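Local atomic coordinates of transcriptional regulator, LYSR family (Neisseria meningitidis, PDB entry 4AB5), a protein that probably acts as a LysR-family, MetR-like transcription factor that binds DNA and controls methionine biosynthesis genes, this chain being its regulatory domain. Residues D119-K122 with K123-P127; E101-G105 with E106-T110. All coordinates share one frame; numbering follows the deposited sequence.

Contact 1 (D119-K122 with K123-P127); sequences DLPK and KILIP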
ATOM      1  N   ASP B 119       0.614 -13.213 -12.573  1.00 46.62           N
ATOM      2  CA  ASP B 119       0.097 -13.582 -13.894  1.00 46.68           C
ATOM      3  C   ASP B 119       1.121 -13.562 -15.013  1.00 49.65           C
ATOM      4  O   ASP B 119       1.206 -14.544 -15.748  1.00 50.90           O
ATOM      5  CB  ASP B 119      -1.146 -12.766 -14.256  1.00 48.63           C
ATOM      6  CG  ASP B 119      -2.470 -13.401 -13.844  1.00 66.25           C
ATOM      7  OD1 ASP B 119      -2.496 -14.140 -12.842  1.00 67.59           O
ATOM      8  OD2 ASP B 119      -3.480 -13.133 -14.507  1.00 75.93           O
ATOM      9  N   LEU B 120       1.915 -12.475 -15.134  1.00 44.64           N
ATOM     10  CA  LEU B 120       2.969 -12.364 -16.153  1.00 44.19           C
ATOM     11  C   LEU B 120       4.014 -13.499 -16.039  1.00 48.86           C
ATOM     12  O   LEU B 120       4.083 -14.284 -16.984  1.00 48.65           O
ATOM     13  CB  LEU B 120       3.604 -10.955 -16.217  1.00 42.49           C
ATOM     14  CG  LEU B 120       4.944 -10.845 -16.986  1.00 45.97           C
ATOM     15  CD1 LEU B 120       4.733 -10.843 -18.478  1.00 45.87           C
ATOM     16  CD2 LEU B 120       5.699  -9.625 -16.570  1.00 47.16           C
ATOM     17  N   PRO B 121       4.756 -13.675 -14.908  1.00 46.64           N
ATOM     18  CA  PRO B 121       5.699 -14.805 -14.823  1.00 48.25           C
ATOM     19  C   PRO B 121       5.065 -16.178 -15.037  1.00 54.82           C
ATOM     20  O   PRO B 121       5.567 -16.949 -15.852  1.00 56.47           O
ATOM     21  CB  PRO B 121       6.295 -14.662 -13.418  1.00 49.48           C
ATOM     22  CG  PRO B 121       6.167 -13.191 -13.108  1.00 51.91           C
ATOM     23  CD  PRO B 121       4.836 -12.838 -13.690  1.00 47.08           C
ATOM     24  N   LYS B 122       3.948 -16.461 -14.351  1.00 51.11           N
ATOM     25  CA  LYS B 122       3.230 -17.737 -14.420  1.00 51.79           C
ATOM     26  C   LYS B 122       2.723 -18.120 -15.829  1.00 56.08           C
ATOM     27  O   LYS B 122       2.971 -19.246 -16.279  1.00 57.74           O
ATOM     28  CB  LYS B 122       2.091 -17.773 -13.372  1.00 53.20           C
ATOM     29  CG  LYS B 122       1.156 -18.982 -13.455  1.00 67.46           C
ATOM     30  CD  LYS B 122       0.358 -19.207 -12.177  1.00 74.86           C
ATOM     31  CE  LYS B 122      -0.968 -18.494 -12.173  1.00 86.09           C
ATOM     32  NZ  LYS B 122      -1.779 -18.828 -10.967  1.00 96.44           N
ATOM     33  N   LYS B 123       1.996 -17.204 -16.492  1.00 49.58           N
ATOM     34  CA  LYS B 123       1.368 -17.447 -17.793  1.00 49.27           C
ATOM     35  C   LYS B 123       2.245 -17.207 -19.014  1.00 52.18           C
ATOM     36  O   LYS B 123       1.863 -17.631 -20.106  1.00 52.84           O
ATOM     37  CB  LYS B 123       0.088 -16.596 -17.932  1.00 50.70           C
ATOM     38  CG  LYS B 123      -1.036 -16.953 -16.964  1.00 58.56           C
ATOM     39  CD  LYS B 123      -2.030 -15.815 -16.847  1.00 63.55           C
ATOM     40  CE  LYS B 123      -3.430 -16.327 -16.621  1.00 73.19           C
ATOM     41  NZ  LYS B 123      -4.361 -15.239 -16.232  1.00 74.37           N
ATOM     42  N   ILE B 124       3.364 -16.475 -18.871  1.00 47.24           N
ATOM     43  CA  ILE B 124       4.181 -16.075 -20.024  1.00 46.83           C
ATOM     44  C   ILE B 124       5.680 -16.394 -19.934  1.00 51.88           C
ATOM     45  O   ILE B 124       6.236 -16.982 -20.861  1.00 54.30           O
ATOM     46  CB  ILE B 124       3.915 -14.557 -20.344  1.00 48.20           C
ATOM     47  CG1 ILE B 124       2.381 -14.208 -20.359  1.00 48.61           C
ATOM     48  CG2 ILE B 124       4.692 -14.041 -21.577  1.00 47.61           C
ATOM     49  CD1 ILE B 124       1.768 -13.461 -21.584  1.00 58.96           C
ATOM     50  N   LEU B 125       6.327 -15.955 -18.853  1.00 46.39           N
ATOM     51  CA  LEU B 125       7.768 -16.039 -18.613  1.00 45.32           C
ATOM     52  C   LEU B 125       8.248 -17.443 -18.223  1.00 49.79           C
ATOM     53  O   LEU B 125       9.058 -18.016 -18.955  1.00 50.40           O
ATOM     54  CB  LEU B 125       8.163 -14.991 -17.545  1.00 43.64           C
ATOM     55  CG  LEU B 125       8.501 -13.540 -17.961  1.00 46.33           C
ATOM     56  CD1 LEU B 125       7.683 -13.037 -19.141  1.00 45.80           C
ATOM     57  CD2 LEU B 125       8.342 -12.607 -16.799  1.00 47.10           C
ATOM     58  N   ILE B 126       7.762 -17.991 -17.076  1.00 45.33           N
ATOM     59  CA  ILE B 126       8.120 -19.327 -16.570  1.00 46.27           C
ATOM     60  C   ILE B 126       7.994 -20.398 -17.679  1.00 52.08           C
ATOM     61  O   ILE B 126       9.003 -21.074 -17.913  1.00 53.56           O
ATOM     62  CB  ILE B 126       7.387 -19.715 -15.246  1.00 48.83           C
ATOM     63  CG1 ILE B 126       7.742 -18.767 -14.078  1.00 47.16           C
ATOM     64  CG2 ILE B 126       7.585 -21.201 -14.865  1.00 51.79           C
ATOM     65  CD1 ILE B 126       6.725 -18.777 -13.072  1.00 51.48           C
ATOM     66  N   PRO B 127       6.855 -20.509 -18.440  1.00 48.95           N
ATOM     67  CA  PRO B 127       6.781 -21.531 -19.503  1.00 50.35           C
ATOM     68  C   PRO B 127       7.785 -21.380 -20.635  1.00 55.02           C
ATOM     69  O   PRO B 127       8.080 -22.368 -21.308  1.00 56.86           O
ATOM     70  CB  PRO B 127       5.338 -21.426 -20.015  1.00 52.28           C
ATOM     71  CG  PRO B 127       4.847 -20.130 -19.576  1.00 55.02           C
ATOM     72  CD  PRO B 127       5.558 -19.804 -18.307  1.00 49.83           C
TER
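Leu120 and Leu125 form the apolar side of this single helical stretch, their isobutyl groups crossing at a slant with CD1 of Leu120 3.7 Å from CD1 of Leu125. Leu120 holds its CG opposite the backbone N (chi1 165°), and the CG in turn lies 3.8 Å from CD2 of Leu125. One residue on, CB of Pro121 is met more loosely, 4.2 Å from CD1 of Ile126. Leu120 also packs against Leu180 of strand 171-189.

The backbone bonds show the helix widening. Lys123 N donates to Asp119 O at 2.9 Å in the usual i to i+4 pattern. Leu120 O then takes two donors, Ile124 N at 3.0 Å and, weakly, Leu125 N at 3.4 Å. Ile126 N reaches Pro121 O at 2.7 Å, five residues back.

The charged pair joins a buried Asp119 to an exposed Lys123. The two run side by side, and NZ of Lys123 meets OD2 of Asp119 at 2.9 Å from above the carboxylate, 62° out of its plane. Ser182 OG also bonds that oxygen, while the Gln181 carbonyl takes the ammonium group, and these two hydrogen bonds join the helix to strand 171-189.

Bonds to the fifth residue are the mark of a pi-type turn, here in the helix of a beta-alpha-beta unit formed with strands 108-110 and 134-136 of the LysR substrate-binding domain.

Contact 2 (E101-G105 with E106-T110); sequences EDFIG and ETLIT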
ATOM      1  N   GLU B 101      10.235 -12.592 -24.859  1.00 42.40           N
ATOM      2  CA  GLU B 101      11.663 -12.346 -25.097  1.00 41.63           C
ATOM      3  C   GLU B 101      12.108 -10.895 -24.822  1.00 43.85           C
ATOM      4  O   GLU B 101      13.289 -10.672 -24.554  1.00 43.10           O
ATOM      5  CB  GLU B 101      12.045 -12.754 -26.533  1.00 44.14           C
ATOM      6  CG  GLU B 101      12.086 -14.261 -26.781  1.00 53.23           C
ATOM      7  CD  GLU B 101      10.772 -15.012 -26.929  1.00 75.60           C
ATOM      8  OE1 GLU B 101       9.708 -14.360 -27.055  1.00 72.58           O
ATOM      9  OE2 GLU B 101      10.811 -16.265 -26.918  1.00 69.87           O
ATOM     10  N   ASP B 102      11.174  -9.914 -24.880  1.00 39.54           N
ATOM     11  CA  ASP B 102      11.464  -8.493 -24.615  1.00 37.64           C
ATOM     12  C   ASP B 102      11.753  -8.206 -23.133  1.00 41.35           C
ATOM     13  O   ASP B 102      12.320  -7.161 -22.810  1.00 40.29           O
ATOM     14  CB  ASP B 102      10.350  -7.576 -25.157  1.00 38.76           C
ATOM     15  CG  ASP B 102      10.217  -7.548 -26.669  1.00 51.75           C
ATOM     16  OD1 ASP B 102      11.259  -7.570 -27.362  1.00 56.37           O
ATOM     17  OD2 ASP B 102       9.077  -7.458 -27.161  1.00 54.44           O
ATOM     18  N   PHE B 103      11.382  -9.150 -22.250  1.00 38.64           N
ATOM     19  CA  PHE B 103      11.581  -9.103 -20.806  1.00 37.73           C
ATOM     20  C   PHE B 103      12.967  -9.630 -20.386  1.00 42.83           C
ATOM     21  O   PHE B 103      13.399  -9.324 -19.278  1.00 42.11           O
ATOM     22  CB  PHE B 103      10.477  -9.913 -20.098  1.00 39.84           C
ATOM     23  CG  PHE B 103       9.075  -9.368 -20.255  1.00 41.07           C
ATOM     24  CD1 PHE B 103       8.289  -9.727 -21.346  1.00 43.17           C
ATOM     25  CD2 PHE B 103       8.534  -8.503 -19.304  1.00 42.58           C
ATOM     26  CE1 PHE B 103       6.997  -9.216 -21.493  1.00 45.27           C
ATOM     27  CE2 PHE B 103       7.243  -7.991 -19.455  1.00 42.50           C
ATOM     28  CZ  PHE B 103       6.484  -8.353 -20.545  1.00 42.41           C
ATOM     29  N   ILE B 104      13.657 -10.407 -21.262  1.00 41.56           N
ATOM     30  CA  ILE B 104      14.967 -11.031 -21.010  1.00 42.32           C
ATOM     31  C   ILE B 104      16.030 -10.153 -20.305  1.00 48.19           C
ATOM     32  O   ILE B 104      16.521 -10.530 -19.241  1.00 48.90           O
ATOM     33  CB  ILE B 104      15.511 -11.860 -22.220  1.00 46.15           C
ATOM     34  CG1 ILE B 104      14.673 -13.137 -22.429  1.00 47.36           C
ATOM     35  CG2 ILE B 104      17.012 -12.218 -22.056  1.00 45.67           C
ATOM     36  CD1 ILE B 104      14.865 -13.858 -23.747  1.00 52.49           C
ATOM     37  N   GLY B 105      16.360  -9.014 -20.880  1.00 45.31           N
ATOM     38  CA  GLY B 105      17.370  -8.134 -20.295  1.00 45.69           C
ATOM     39  C   GLY B 105      16.939  -7.269 -19.123  1.00 49.37           C
ATOM     40  O   GLY B 105      17.712  -7.058 -18.187  1.00 48.95           O
ATOM     41  N   GLU B 106      15.696  -6.764 -19.189  1.00 44.18           N
ATOM     42  CA  GLU B 106      15.041  -5.826 -18.286  1.00 42.63           C
ATOM     43  C   GLU B 106      14.837  -6.310 -16.852  1.00 45.13           C
ATOM     44  O   GLU B 106      14.565  -7.489 -16.635  1.00 46.60           O
ATOM     45  CB  GLU B 106      13.683  -5.413 -18.887  1.00 44.01           C
ATOM     46  CG  GLU B 106      13.697  -4.199 -19.816  1.00 55.89           C
ATOM     47  CD  GLU B 106      14.425  -4.275 -21.139  1.00 76.99           C
ATOM     48  OE1 GLU B 106      13.915  -4.960 -22.055  1.00 84.50           O
ATOM     49  OE2 GLU B 106      15.426  -3.540 -21.307  1.00 65.98           O
ATOM     50  N   THR B 107      14.895  -5.366 -15.882  1.00 38.03           N
ATOM     51  CA  THR B 107      14.615  -5.590 -14.459  1.00 35.85           C
ATOM     52  C   THR B 107      13.087  -5.541 -14.329  1.00 38.29           C
ATOM     53  O   THR B 107      12.464  -4.599 -14.815  1.00 38.72           O
ATOM     54  CB  THR B 107      15.332  -4.510 -13.585  1.00 34.84           C
ATOM     55  OG1 THR B 107      16.737  -4.759 -13.583  1.00 33.24           O
ATOM     56  CG2 THR B 107      14.837  -4.473 -12.138  1.00 27.00           C
ATOM     57  N   LEU B 108      12.484  -6.554 -13.697  1.00 33.83           N
ATOM     58  CA  LEU B 108      11.040  -6.617 -13.509  1.00 32.91           C
ATOM     59  C   LEU B 108      10.657  -6.182 -12.087  1.00 36.03           C
ATOM     60  O   LEU B 108      11.159  -6.741 -11.111  1.00 35.35           O
ATOM     61  CB  LEU B 108      10.504  -8.034 -13.842  1.00 33.71           C
ATOM     62  CG  LEU B 108       8.961  -8.225 -13.905  1.00 36.94           C
ATOM     63  CD1 LEU B 108       8.326  -7.405 -15.032  1.00 36.45           C
ATOM     64  CD2 LEU B 108       8.605  -9.681 -14.065  1.00 35.91           C
ATOM     65  N   ILE B 109       9.795  -5.162 -11.980  1.00 32.34           N
ATOM     66  CA  ILE B 109       9.306  -4.660 -10.692  1.00 31.45           C
ATOM     67  C   ILE B 109       7.945  -5.284 -10.394  1.00 36.13           C
ATOM     68  O   ILE B 109       7.027  -5.179 -11.204  1.00 35.63           O
ATOM     69  CB  ILE B 109       9.353  -3.111 -10.562  1.00 33.19           C
ATOM     70  CG1 ILE B 109      10.714  -2.568 -11.060  1.00 32.99           C
ATOM     71  CG2 ILE B 109       9.083  -2.677  -9.104  1.00 32.41           C
ATOM     72  CD1 ILE B 109      10.696  -1.187 -11.520  1.00 39.99           C
ATOM     73  N   THR B 110       7.868  -6.045  -9.288  1.00 34.00           N
ATOM     74  CA  THR B 110       6.673  -6.786  -8.866  1.00 34.17           C
ATOM     75  C   THR B 110       6.409  -6.594  -7.368  1.00 36.78           C
ATOM     76  O   THR B 110       7.226  -5.998  -6.663  1.00 34.55           O
ATOM     77  CB  THR B 110       6.865  -8.318  -9.124  1.00 45.45           C
ATOM     78  OG1 THR B 110       7.723  -8.885  -8.129  1.00 47.89           O
ATOM     79  CG2 THR B 110       7.390  -8.654 -10.517  1.00 44.37           C
TER
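Phe103 and Leu108 make the apolar touch between the turns of 101-105 and the strand that follows. CD2 of Phe103 stands 4.4 Å from CD1 of Leu108, a loose approach that is oblique to the ring. Leu108 sends its CB toward the preceding turns, and a chi1 of -171° swings CG away from its own backbone N and brings CD1 up to the aromatic ring. Phe103 starts off in the other direction and lies in a buried setting, where Ile153 also covers it.

Glu106 is folded rather than extended. A bend at chi2 (66°) turns its carboxylate back along the chain toward the carbonyl of Asp102, and its flank rests on His90 and Leu92. OE1 of Glu106 is modelled 2.8 Å from Asp102 O, but these are two acceptors and at this resolution the closeness is doubtful evidence of any attraction. The Asp102 carboxylate is engaged apart from this, by a salt bridge to Lys95 and a hydrogen bond from Thr99 N.

With no clear hydrogen bond between them, 101-105 and 106-110 probably owe their relation to chain continuity and a light apolar touch, while backbone bonds of Leu108 to Pro133 and Arg135 help place the strand.

Overall arrangement
After strand 97-98 the chain enters the helix-like turns of 101-105 and, after two loop residues, strand 108-110; contact 2 joins these turns to the strand with no intervening loop. Contact 1 opens later, within helix 119-125 and its end, and likewise encloses no loop; the two follow in series, neither nesting nor crossing, with centres about 12 Å apart. They nevertheless share one hydrophobic cluster: CD2 of Leu120 lies 3.7 Å from CE2 of Phe103, and CD2 of Leu125 4.0 Å from CD2 of Leu108. Through it the helix packs on the first strand of the beta-alpha-beta unit and on the turns preceding it, before the chain continues to strand 134-136, the parallel partner of 108-110.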